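Local coordinates for periplasmic binding protein/LacI transcriptional regulator (Shewanella sp. ANA-3, PDB 5OCP) that binds L-arabinofuranose in both its alpha and beta forms and probably hands it to an ABC transporter for uptake into the cell, at residues 88-93 against 100-105; 43-48 against 68-73; 110-115 against 147-152; 191-196 against 219-224. All coordinates share one frame; numbering follows the deposited sequence.

Contact 1. Residues 88-93 against 100-105; sequences DRNIKV and LTRIAS. With AHR (alpha-L-arabinofuranose), chain I; FUB (beta-L-arabinofuranose), chain J.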
# COMPACT_ATOMS: atom_id res chain seq x y z
N ASP A 88 0.75 3.33 7.86
CA ASP A 88 0.30 2.76 6.58
C ASP A 88 -1.19 2.91 6.50
O ASP A 88 -1.67 4.00 6.09
CB ASP A 88 0.91 1.36 6.36
CG ASP A 88 0.18 0.55 5.27
OD1 ASP A 88 -0.37 1.18 4.32
OD2 ASP A 88 0.09 -0.72 5.39
N ARG A 89 -1.97 1.93 6.93
CA ARG A 89 -3.43 2.03 6.91
C ARG A 89 -3.93 2.78 8.14
O ARG A 89 -3.14 3.42 8.89
CB ARG A 89 -4.08 0.67 6.70
CG ARG A 89 -3.57 -0.01 5.44
CD ARG A 89 -4.17 -1.39 5.25
NE ARG A 89 -3.59 -2.04 4.04
CZ ARG A 89 -3.80 -3.33 3.73
NH1 ARG A 89 -4.51 -4.13 4.50
NH2 ARG A 89 -3.17 -3.87 2.67
N ASN A 90 -5.24 2.82 8.26
CA ASN A 90 -5.84 3.61 9.35
C ASN A 90 -6.70 2.71 10.22
O ASN A 90 -7.14 1.62 9.87
CB ASN A 90 -6.71 4.77 8.81
CG ASN A 90 -6.90 5.92 9.81
OD1 ASN A 90 -6.24 5.98 10.84
ND2 ASN A 90 -7.87 6.78 9.52
N ILE A 91 -7.03 3.25 11.39
CA ILE A 91 -7.98 2.62 12.31
C ILE A 91 -9.18 3.59 12.45
O ILE A 91 -9.03 4.79 12.22
CB ILE A 91 -7.33 2.33 13.66
CG1 ILE A 91 -6.94 3.61 14.37
CG2 ILE A 91 -6.14 1.37 13.51
CD1 ILE A 91 -6.39 3.44 15.79
N LYS A 92 -10.35 3.05 12.69
CA LYS A 92 -11.50 3.89 13.06
C LYS A 92 -11.71 3.80 14.56
O LYS A 92 -12.10 2.75 15.06
CB LYS A 92 -12.76 3.47 12.29
CG LYS A 92 -12.69 3.77 10.81
CD LYS A 92 -12.50 5.22 10.40
CE LYS A 92 -12.37 5.36 8.89
NZ LYS A 92 -13.65 5.15 8.14
N VAL A 93 -11.38 4.84 15.28
CA VAL A 93 -11.65 4.88 16.70
C VAL A 93 -12.30 6.21 17.03
O VAL A 93 -12.15 7.15 16.34
CB VAL A 93 -10.43 4.66 17.58
CG1 VAL A 93 -9.93 3.26 17.44
CG2 VAL A 93 -9.34 5.64 17.29
N LEU A 100 -0.66 7.80 19.62
CA LEU A 100 0.24 8.89 19.65
C LEU A 100 0.09 9.66 18.32
O LEU A 100 -0.12 10.84 18.33
CB LEU A 100 1.66 8.40 19.88
CG LEU A 100 2.78 9.38 19.82
CD1 LEU A 100 2.61 10.58 20.79
CD2 LEU A 100 4.12 8.79 20.03
N THR A 101 0.22 8.95 17.20
CA THR A 101 0.10 9.58 15.89
C THR A 101 0.06 8.55 14.77
O THR A 101 0.28 7.36 15.00
CB THR A 101 1.26 10.56 15.63
OG1 THR A 101 0.99 11.32 14.45
CG2 THR A 101 2.57 9.80 15.45
N ARG A 102 -0.23 9.01 13.56
CA ARG A 102 -0.30 8.14 12.40
C ARG A 102 0.61 8.63 11.28
O ARG A 102 0.54 9.80 10.88
CB ARG A 102 -1.74 8.03 11.90
CG ARG A 102 -1.88 7.40 10.52
CD ARG A 102 -3.31 6.97 10.24
NE ARG A 102 -3.42 6.22 8.99
CZ ARG A 102 -3.87 6.74 7.85
NH1 ARG A 102 -4.25 8.01 7.80
NH2 ARG A 102 -3.94 5.99 6.76
N ILE A 103 1.45 7.74 10.77
CA ILE A 103 2.38 8.09 9.70
C ILE A 103 1.84 7.41 8.45
O ILE A 103 1.73 6.21 8.44
CB ILE A 103 3.78 7.59 9.95
CG1 ILE A 103 4.28 7.94 11.35
CG2 ILE A 103 4.70 8.07 8.84
CD1 ILE A 103 4.09 9.41 11.79
N ALA A 104 1.43 8.18 7.43
CA ALA A 104 0.78 7.56 6.31
C ALA A 104 0.93 8.44 5.06
O ALA A 104 1.12 9.65 5.18
CB ALA A 104 -0.67 7.27 6.61
N SER A 105 0.76 7.85 3.90
CA SER A 105 0.48 8.64 2.70
C SER A 105 -1.01 8.94 2.64
O SER A 105 -1.83 8.43 3.44
CB SER A 105 0.92 7.87 1.44
OG SER A 105 0.09 6.69 1.38
O5 AHR I . -1.51 -0.40 2.64
C5 AHR I . -0.68 -0.31 1.52
C4 AHR I . -1.10 -1.33 0.47
O4 AHR I . -1.16 -2.63 1.02
C3 AHR I . -0.12 -1.36 -0.72
O3 AHR I . -0.49 -0.36 -1.62
C2 AHR I . -0.32 -2.79 -1.17
O2 AHR I . 0.70 -3.33 -1.96
C1 AHR I . -0.37 -3.48 0.18
O1 AHR I . -0.98 -4.66 0.05
O5 FUB J . -1.51 -0.40 2.64
C5 FUB J . -0.68 -0.32 1.52
C4 FUB J . -1.10 -1.34 0.47
O4 FUB J . -1.18 -2.64 1.01
C3 FUB J . -0.12 -1.38 -0.71
O3 FUB J . -0.48 -0.37 -1.60
C2 FUB J . -0.37 -2.79 -1.22
O2 FUB J . 0.69 -3.34 -1.97
C1 FUB J . -0.77 -3.59 0.02
O1 FUB J . 0.35 -4.17 0.49
O HOH W 1 -0.00 5.02 3.92
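D88 and A104 bring their CA atoms within 4.8 Å of each other, and D88 N donates a hydrogen bond to I103 O at 3.1 Å. A water extends this backbone pairing, donating to D88 O and accepting from S105 N.

R102 carries most of the side-chain contact. Its chain is extended from CG to NE, with CG anti to the backbone N (chi1 167°). NE donates to R89 O at 2.8 Å; the oxygen lies in the guanidinium plane, while the donor stands above the carbonyl plane. NH2 adds a weak bond to D88 O at 3.1 Å. The guanidinium is sandwiched: A104 CB lies over the centre of one face, N90 CB over the opposite face, nearer the rim. The N90 amide is stacked on it, its plane 27° away.

Strands 84-87 and 101-104 are parallel neighbours in a Rossmann-like sheet of a sugar-binding periplasmic protein, and the loop leaving the first strand reaches the ligand. R89 turns to the sugar: NE donates to O5 at 3.0 Å and NH2 to O4 at 2.9 Å in both anomers. D88 OD1 lies 2.6 Å from sugar O5. D88 OD2 makes a salt bridge with R15, which also hydrogen-bonds the ligand. R143, S12 and N195 bind the sugar as well.

Contact 2. Residues 43-48 against 68-73; sequences ENQIKA and TGWKPV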
# COMPACT_ATOMS: atom_id res chain seq x y z
N GLU A 43 -6.80 -10.92 13.93
CA GLU A 43 -6.67 -11.57 15.18
C GLU A 43 -5.25 -11.84 15.58
O GLU A 43 -4.91 -11.73 16.73
CB GLU A 43 -7.49 -12.88 15.20
CG GLU A 43 -8.86 -12.63 15.75
CD GLU A 43 -8.83 -11.97 17.17
OE1 GLU A 43 -9.63 -11.02 17.42
OE2 GLU A 43 -7.95 -12.32 18.03
N ASN A 44 -4.42 -12.16 14.59
CA ASN A 44 -2.97 -12.32 14.90
C ASN A 44 -2.27 -11.01 15.26
O ASN A 44 -1.36 -10.98 16.11
CB ASN A 44 -2.28 -13.02 13.77
CG ASN A 44 -2.75 -14.46 13.59
OD1 ASN A 44 -3.18 -15.10 14.56
ND2 ASN A 44 -2.54 -15.02 12.38
N GLN A 45 -2.73 -9.90 14.65
CA GLN A 45 -2.21 -8.63 15.09
C GLN A 45 -2.56 -8.33 16.50
O GLN A 45 -1.71 -7.87 17.27
CB GLN A 45 -2.69 -7.46 14.20
CG GLN A 45 -2.34 -7.62 12.75
CD GLN A 45 -2.44 -6.35 11.92
OE1 GLN A 45 -3.46 -6.12 11.30
NE2 GLN A 45 -1.39 -5.54 11.94
N ILE A 46 -3.80 -8.57 16.87
CA ILE A 46 -4.21 -8.31 18.24
C ILE A 46 -3.43 -9.15 19.27
O ILE A 46 -2.96 -8.67 20.32
CB ILE A 46 -5.75 -8.46 18.39
CG1 ILE A 46 -6.44 -7.37 17.55
CG2 ILE A 46 -6.12 -8.26 19.87
CD1 ILE A 46 -7.91 -7.64 17.39
N LYS A 47 -3.19 -10.40 18.91
CA LYS A 47 -2.34 -11.23 19.72
C LYS A 47 -0.91 -10.74 19.90
O LYS A 47 -0.36 -10.75 21.00
CB LYS A 47 -2.38 -12.65 19.18
CG LYS A 47 -3.71 -13.35 19.42
CD LYS A 47 -3.62 -14.83 19.07
CE LYS A 47 -4.88 -15.56 19.62
NZ LYS A 47 -6.01 -15.31 18.68
N ALA A 48 -0.29 -10.32 18.80
CA ALA A 48 1.05 -9.73 18.84
C ALA A 48 1.10 -8.52 19.74
O ALA A 48 1.96 -8.39 20.56
CB ALA A 48 1.50 -9.34 17.43
N THR A 68 -11.61 -1.56 11.58
CA THR A 68 -12.47 -1.81 12.72
C THR A 68 -11.81 -2.71 13.74
O THR A 68 -10.91 -3.48 13.38
CB THR A 68 -13.73 -2.52 12.20
OG1 THR A 68 -13.38 -3.65 11.37
CG2 THR A 68 -14.47 -1.57 11.28
N GLY A 69 -12.28 -2.69 14.99
CA GLY A 69 -12.01 -3.76 15.96
C GLY A 69 -10.80 -3.55 16.83
O GLY A 69 -10.34 -4.48 17.50
N TRP A 70 -10.24 -2.35 16.79
CA TRP A 70 -9.02 -2.06 17.52
C TRP A 70 -9.19 -1.49 18.92
O TRP A 70 -8.20 -1.43 19.69
CB TRP A 70 -8.10 -1.10 16.74
CG TRP A 70 -7.67 -1.74 15.42
CD1 TRP A 70 -8.22 -1.53 14.22
CD2 TRP A 70 -6.61 -2.70 15.24
NE1 TRP A 70 -7.56 -2.27 13.25
CE2 TRP A 70 -6.57 -3.00 13.87
CE3 TRP A 70 -5.67 -3.28 16.09
CZ2 TRP A 70 -5.65 -3.90 13.33
CZ3 TRP A 70 -4.77 -4.16 15.55
CH2 TRP A 70 -4.75 -4.44 14.17
N LYS A 71 -10.35 -0.98 19.25
CA LYS A 71 -10.47 -0.23 20.50
C LYS A 71 -10.07 -0.95 21.79
O LYS A 71 -9.31 -0.43 22.64
CB LYS A 71 -11.92 0.32 20.64
CG LYS A 71 -12.11 1.21 21.87
CD LYS A 71 -13.29 2.18 21.80
CE LYS A 71 -14.61 1.47 21.49
NZ LYS A 71 -15.80 2.13 22.13
N PRO A 72 -10.50 -2.20 21.93
CA PRO A 72 -10.12 -2.93 23.17
C PRO A 72 -8.62 -3.02 23.37
O PRO A 72 -8.12 -2.68 24.46
CB PRO A 72 -10.76 -4.29 23.00
CG PRO A 72 -11.88 -4.07 22.07
CD PRO A 72 -11.41 -2.98 21.10
N VAL A 73 -7.88 -3.46 22.30
CA VAL A 73 -6.43 -3.57 22.46
C VAL A 73 -5.75 -2.24 22.65
O VAL A 73 -4.80 -2.13 23.41
CB VAL A 73 -5.78 -4.51 21.39
CG1 VAL A 73 -5.61 -3.82 20.00
CG2 VAL A 73 -4.50 -5.08 21.92
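I46 and W70 meet between two helices, and most of the contact is apolar. I46 divides its work between its branches. CG1 is anti to the carbonyl carbon (chi1 -65°) and touches W70 CZ3 at 4.1 Å. CG2 turns to V73 and sits 4.1 Å from V73 CB. At the end of the longer branch, I46 CD1 lies 4.0 Å from G69 O. I46 and V73 are also the pair whose CA atoms come nearest across the two segments, at 6.7 Å.

The second kind of contact is an amide against an aromatic edge. Q45 CD lies in the plane of the W70 indole, at its rim, and the amide plane is perpendicular to the ring. Q45 OE1 approaches W70 CH2 to 3.6 Å, and Q45 CB is 3.7 Å from the same CH2 atom.

Both helices belong to the alpha/beta layering of the lobe that holds the parallel sheet with strands 2-7 and 59-62. Helix 42-54 precedes strand 59-62 in the chain and helix 71-79 follows it.

No hydrogen bond joins the two segments. The polar groups find partners elsewhere in the same chain. Q45 OE1 accepts from V65 N, and Q45 NE2 binds A63 O and S6 OG. This set of bonds would fix the rotation of the amide beside the indole. W70 NE1 bonds to V66 O, which ties the ring to the loop just before it.

Contact 3. Residues 110-115 against 147-152; sequences EGRKIG and FNQVIA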
# COMPACT_ATOMS: atom_id res chain seq x y z
N GLU A 110 -3.40 9.62 -3.82
CA GLU A 110 -2.78 8.65 -4.75
C GLU A 110 -3.80 8.29 -5.84
O GLU A 110 -3.48 8.35 -7.04
CB GLU A 110 -2.34 7.38 -4.04
CG GLU A 110 -1.18 7.58 -3.09
CD GLU A 110 -0.95 6.42 -2.14
OE1 GLU A 110 -1.66 5.40 -2.10
OE2 GLU A 110 -0.01 6.52 -1.37
N GLY A 111 -5.01 7.98 -5.45
CA GLY A 111 -6.11 7.67 -6.41
C GLY A 111 -6.48 8.82 -7.31
O GLY A 111 -6.64 8.65 -8.54
N ARG A 112 -6.49 10.03 -6.76
CA ARG A 112 -6.71 11.23 -7.57
C ARG A 112 -5.60 11.45 -8.61
O ARG A 112 -5.92 11.74 -9.76
CB ARG A 112 -6.88 12.49 -6.71
CG ARG A 112 -8.10 12.51 -5.88
CD ARG A 112 -8.45 13.94 -5.42
NE ARG A 112 -7.38 14.56 -4.59
CZ ARG A 112 -7.23 14.34 -3.29
NH1 ARG A 112 -8.05 13.56 -2.62
NH2 ARG A 112 -6.26 14.96 -2.65
N LYS A 113 -4.31 11.37 -8.22
CA LYS A 113 -3.21 11.64 -9.16
C LYS A 113 -3.18 10.63 -10.29
O LYS A 113 -2.98 10.99 -11.45
CB LYS A 113 -1.86 11.62 -8.41
CG LYS A 113 -1.64 12.87 -7.56
CD LYS A 113 -0.60 12.59 -6.51
CE LYS A 113 0.76 12.93 -6.95
NZ LYS A 113 1.38 13.46 -5.68
N ILE A 114 -3.45 9.36 -9.96
CA ILE A 114 -3.41 8.31 -11.02
C ILE A 114 -4.64 8.47 -11.92
O ILE A 114 -4.54 8.31 -13.14
CB ILE A 114 -3.13 6.91 -10.39
CG1 ILE A 114 -2.55 5.98 -11.48
CG2 ILE A 114 -4.31 6.37 -9.67
CD1 ILE A 114 -1.16 6.35 -11.87
N GLY A 115 -5.78 8.77 -11.33
CA GLY A 115 -7.00 9.06 -12.13
C GLY A 115 -6.82 10.23 -13.05
O GLY A 115 -7.21 10.20 -14.21
N PHE A 147 -9.90 8.22 -6.94
CA PHE A 147 -9.98 7.97 -8.40
C PHE A 147 -11.41 8.33 -8.89
O PHE A 147 -11.57 8.97 -9.94
CB PHE A 147 -9.62 6.53 -8.64
CG PHE A 147 -9.53 6.11 -10.08
CD1 PHE A 147 -10.65 5.77 -10.84
CD2 PHE A 147 -8.29 6.03 -10.70
CE1 PHE A 147 -10.46 5.34 -12.18
CE2 PHE A 147 -8.13 5.63 -11.96
CZ PHE A 147 -9.20 5.31 -12.72
N ASN A 148 -12.38 7.88 -8.10
CA ASN A 148 -13.81 8.07 -8.46
C ASN A 148 -14.12 9.56 -8.52
O ASN A 148 -14.83 10.02 -9.41
CB ASN A 148 -14.70 7.27 -7.52
CG ASN A 148 -14.68 5.74 -7.82
OD1 ASN A 148 -14.20 5.34 -8.84
ND2 ASN A 148 -15.06 4.92 -6.89
N GLN A 149 -13.56 10.35 -7.60
CA GLN A 149 -13.84 11.75 -7.52
C GLN A 149 -13.30 12.44 -8.80
O GLN A 149 -14.00 13.33 -9.38
CB GLN A 149 -13.24 12.30 -6.22
CG GLN A 149 -13.38 13.76 -5.88
CD GLN A 149 -12.78 14.01 -4.50
OE1 GLN A 149 -12.07 13.14 -3.92
NE2 GLN A 149 -13.08 15.17 -3.94
N VAL A 150 -12.17 11.96 -9.36
CA VAL A 150 -11.60 12.60 -10.56
C VAL A 150 -12.38 12.21 -11.77
O VAL A 150 -12.75 13.10 -12.57
CB VAL A 150 -10.15 12.20 -10.79
CG1 VAL A 150 -9.65 12.59 -12.19
CG2 VAL A 150 -9.35 12.86 -9.71
N ILE A 151 -12.72 10.92 -11.88
CA ILE A 151 -13.36 10.47 -13.09
C ILE A 151 -14.84 10.91 -13.17
O ILE A 151 -15.40 10.95 -14.29
CB ILE A 151 -13.07 9.02 -13.42
CG1 ILE A 151 -13.91 8.14 -12.57
CG2 ILE A 151 -11.56 8.68 -13.46
CD1 ILE A 151 -14.96 7.56 -13.46
N ALA A 152 -15.43 11.29 -12.03
CA ALA A 152 -16.82 11.87 -12.01
C ALA A 152 -16.93 13.15 -12.85
O ALA A 152 -18.01 13.44 -13.33
CB ALA A 152 -17.29 12.13 -10.60
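The ring of F147 has I114 CG2 at its edge, near the ring plane, 4.1 Å from F147 CD2. G115 CA and G111 O approach obliquely, and F147 CD2 is 3.6 Å from G115 CA. W192, from a strand beneath, stacks with the phenyl ring. The other flat pair is at the outer end, where the R112 guanidinium and Q149 amide planes are 75° apart. These two side chains run side by side, pointing the same way, and R112 CD comes 4.0 Å from Q149 OE1.

F147 CG is anti to the backbone N (chi1 -175°), and the ring beyond it lies against G115 CA. V150 fills the next turn: V150 CG2 lies 3.6 Å from R112 O, and V150 CG1 is 3.8 Å from G115 C. An alanine at F147 would probably open a gap beside G115 and I114 and deprive W192 of its stacking partner.

The backbones are close enough for a bent CA-H...O contact from F147 CA to G111 O, 3.4 Å away. A CB on G111 or G115 would be tight against F147. The short helix axes approach to 7.7 Å and cross at -39°. Two glycines four residues apart on one helix face, with a CA-H...O contact, are the marks of GxxxG-type helix packing. Here it joins helices 107-121 and 138-151 over the sheet of the second lobe.

Contact 4. Residues 191-196 against 219-224; sequences VWSHND and IVSVDG. With AHR (alpha-L-arabinofuranose), chain I; FUB (beta-L-arabinofuranose), chain J.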
# COMPACT_ATOMS: atom_id res chain seq x y z
N VAL A 191 -6.89 -0.69 -17.22
CA VAL A 191 -7.02 -1.33 -15.92
C VAL A 191 -6.47 -0.35 -14.85
O VAL A 191 -5.37 0.18 -15.01
CB VAL A 191 -6.25 -2.65 -15.85
CG1 VAL A 191 -6.21 -3.26 -14.42
CG2 VAL A 191 -6.86 -3.61 -16.84
N TRP A 192 -7.30 -0.08 -13.86
CA TRP A 192 -6.96 0.67 -12.64
C TRP A 192 -6.84 -0.37 -11.57
O TRP A 192 -7.83 -0.99 -11.11
CB TRP A 192 -8.09 1.68 -12.39
CG TRP A 192 -8.29 2.22 -10.99
CD1 TRP A 192 -9.47 2.47 -10.42
CD2 TRP A 192 -7.29 2.64 -10.01
NE1 TRP A 192 -9.32 2.96 -9.17
CE2 TRP A 192 -7.99 3.10 -8.89
CE3 TRP A 192 -5.89 2.68 -9.98
CZ2 TRP A 192 -7.35 3.56 -7.74
CZ3 TRP A 192 -5.24 3.16 -8.83
CH2 TRP A 192 -5.99 3.61 -7.73
N SER A 193 -5.59 -0.58 -11.12
CA SER A 193 -5.32 -1.53 -10.10
C SER A 193 -4.90 -0.86 -8.79
O SER A 193 -4.01 0.01 -8.81
CB SER A 193 -4.20 -2.45 -10.55
OG SER A 193 -3.90 -3.35 -9.51
N HIS A 194 -5.52 -1.25 -7.67
CA HIS A 194 -5.17 -0.59 -6.43
C HIS A 194 -3.73 -0.86 -6.00
O HIS A 194 -3.23 -0.11 -5.16
CB HIS A 194 -6.14 -0.94 -5.32
CG HIS A 194 -7.53 -0.40 -5.53
ND1 HIS A 194 -8.49 -0.53 -4.55
CD2 HIS A 194 -8.14 0.17 -6.58
CE1 HIS A 194 -9.63 -0.00 -4.98
NE2 HIS A 194 -9.42 0.53 -6.17
N ASN A 195 -3.03 -1.88 -6.52
CA ASN A 195 -1.64 -2.03 -6.28
C ASN A 195 -0.90 -2.66 -7.43
O ASN A 195 -1.50 -3.28 -8.33
CB ASN A 195 -1.29 -2.73 -4.96
CG ASN A 195 -1.44 -4.24 -4.99
OD1 ASN A 195 -2.12 -4.81 -5.88
ND2 ASN A 195 -0.83 -4.91 -3.98
N ASP A 196 0.40 -2.44 -7.42
CA ASP A 196 1.22 -2.95 -8.54
C ASP A 196 1.18 -4.47 -8.62
O ASP A 196 1.24 -5.00 -9.75
CB ASP A 196 2.69 -2.50 -8.41
CG ASP A 196 2.94 -1.00 -8.59
OD1 ASP A 196 2.04 -0.24 -9.05
OD2 ASP A 196 4.07 -0.59 -8.29
N ILE A 219 -2.37 0.35 -18.22
CA ILE A 219 -2.37 -0.22 -16.87
C ILE A 219 -1.80 0.88 -15.95
O ILE A 219 -0.70 1.34 -16.16
CB ILE A 219 -1.54 -1.49 -16.82
CG1 ILE A 219 -2.19 -2.52 -17.75
CG2 ILE A 219 -1.48 -1.97 -15.38
CD1 ILE A 219 -1.50 -3.84 -17.81
N VAL A 220 -2.64 1.29 -14.99
CA VAL A 220 -2.27 2.29 -13.99
C VAL A 220 -2.48 1.74 -12.59
O VAL A 220 -3.39 0.95 -12.35
CB VAL A 220 -2.97 3.58 -14.22
CG1 VAL A 220 -2.74 4.10 -15.61
CG2 VAL A 220 -4.47 3.50 -13.91
N SER A 221 -1.67 2.17 -11.63
CA SER A 221 -1.59 1.45 -10.37
C SER A 221 -0.96 2.33 -9.28
O SER A 221 -0.65 3.53 -9.52
CB SER A 221 -0.68 0.24 -10.65
OG SER A 221 -0.64 -0.65 -9.57
N VAL A 222 -0.78 1.72 -8.13
CA VAL A 222 -0.04 2.32 -6.98
C VAL A 222 0.94 1.35 -6.38
O VAL A 222 0.62 0.18 -6.19
CB VAL A 222 -1.03 2.81 -5.88
CG1 VAL A 222 -0.27 3.49 -4.74
CG2 VAL A 222 -2.00 3.80 -6.44
N ASP A 223 2.14 1.88 -6.08
CA ASP A 223 3.15 1.34 -5.13
C ASP A 223 4.57 1.78 -5.59
O ASP A 223 5.42 2.13 -4.78
CB ASP A 223 3.13 -0.15 -4.85
CG ASP A 223 2.05 -0.59 -3.88
OD1 ASP A 223 1.39 0.27 -3.19
OD2 ASP A 223 1.78 -1.82 -3.77
N GLY A 224 4.83 1.68 -6.90
CA GLY A 224 6.13 1.97 -7.40
C GLY A 224 7.16 0.92 -7.04
O GLY A 224 8.33 1.26 -6.68
O5 AHR I . -1.51 -0.40 2.64
C5 AHR I . -0.68 -0.31 1.52
C4 AHR I . -1.10 -1.33 0.47
O4 AHR I . -1.16 -2.63 1.02
C3 AHR I . -0.12 -1.36 -0.72
O3 AHR I . -0.49 -0.36 -1.62
C2 AHR I . -0.32 -2.79 -1.17
O2 AHR I . 0.70 -3.33 -1.96
C1 AHR I . -0.37 -3.48 0.18
O1 AHR I . -0.98 -4.66 0.05
O5 FUB J . -1.51 -0.40 2.64
C5 FUB J . -0.68 -0.32 1.52
C4 FUB J . -1.10 -1.34 0.47
O4 FUB J . -1.18 -2.64 1.01
C3 FUB J . -0.12 -1.38 -0.71
O3 FUB J . -0.48 -0.37 -1.60
C2 FUB J . -0.37 -2.79 -1.22
O2 FUB J . 0.69 -3.34 -1.97
C1 FUB J . -0.77 -3.59 0.02
O1 FUB J . 0.35 -4.17 0.49
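D196 reaches across to the chain around S221 and V222. Its CB is 4.0 Å from S221 OG, and CG is 3.5 Å from V222 O. At the tip the oxygens part. OD1 accepts from S221 OG at 2.8 Å, through the lone pair away from OD2, and also bonds T240 OG1. OD2 accepts a hydrogen bond from V225 N and a weak one from G224 N. An alanine at D196 would probably leave the S221 hydroxyl and the G224 and V225 amides short of a partner and let the turn after V222 shift.

Before this, strands 191-193 and 219-221 pair in parallel: V220 N donates to V191 O and S193 N to V220 O, both at 2.9 Å. W192 turns its ring edge to V222 CG2, which is 4.1 Å from W192 CZ3. H194 CD2 lies over one face of that ring.

Past the strand ends, N195 and D223 meet the sugar. N195 ND2 donates to O2 at 3.0 Å (177°) in both anomers. D223 OD1 is 2.5 Å from sugar O3. N195 also caps helix 196-208, its OD1 binding M198 N.

The two strands and helix 196-208 form a beta-alpha-beta unit. That helix packs on S193, I219 and S221, while helix 107-121 packs on W192 and V220.

In the fold
From the N terminus the four contacts close in series; none nests or crosses. Contact 2 comes first, closing a loop that runs through strand 59-62. Contact 1 closes a short loop between two strands of the same lobe, and I91 touches W70 to link them. The chain then passes to the other lobe. S105 probably hydrogen-bonds E110, tying contact 1 to contact 3, which joins helices 107-121 and 138-151. Contact 4 closes the beta-alpha-beta unit beneath; I114 reaches V220 and W192. Contacts 1 and 4 lie on opposite sides of the chain's centre, and both bind the sugar between the lobes.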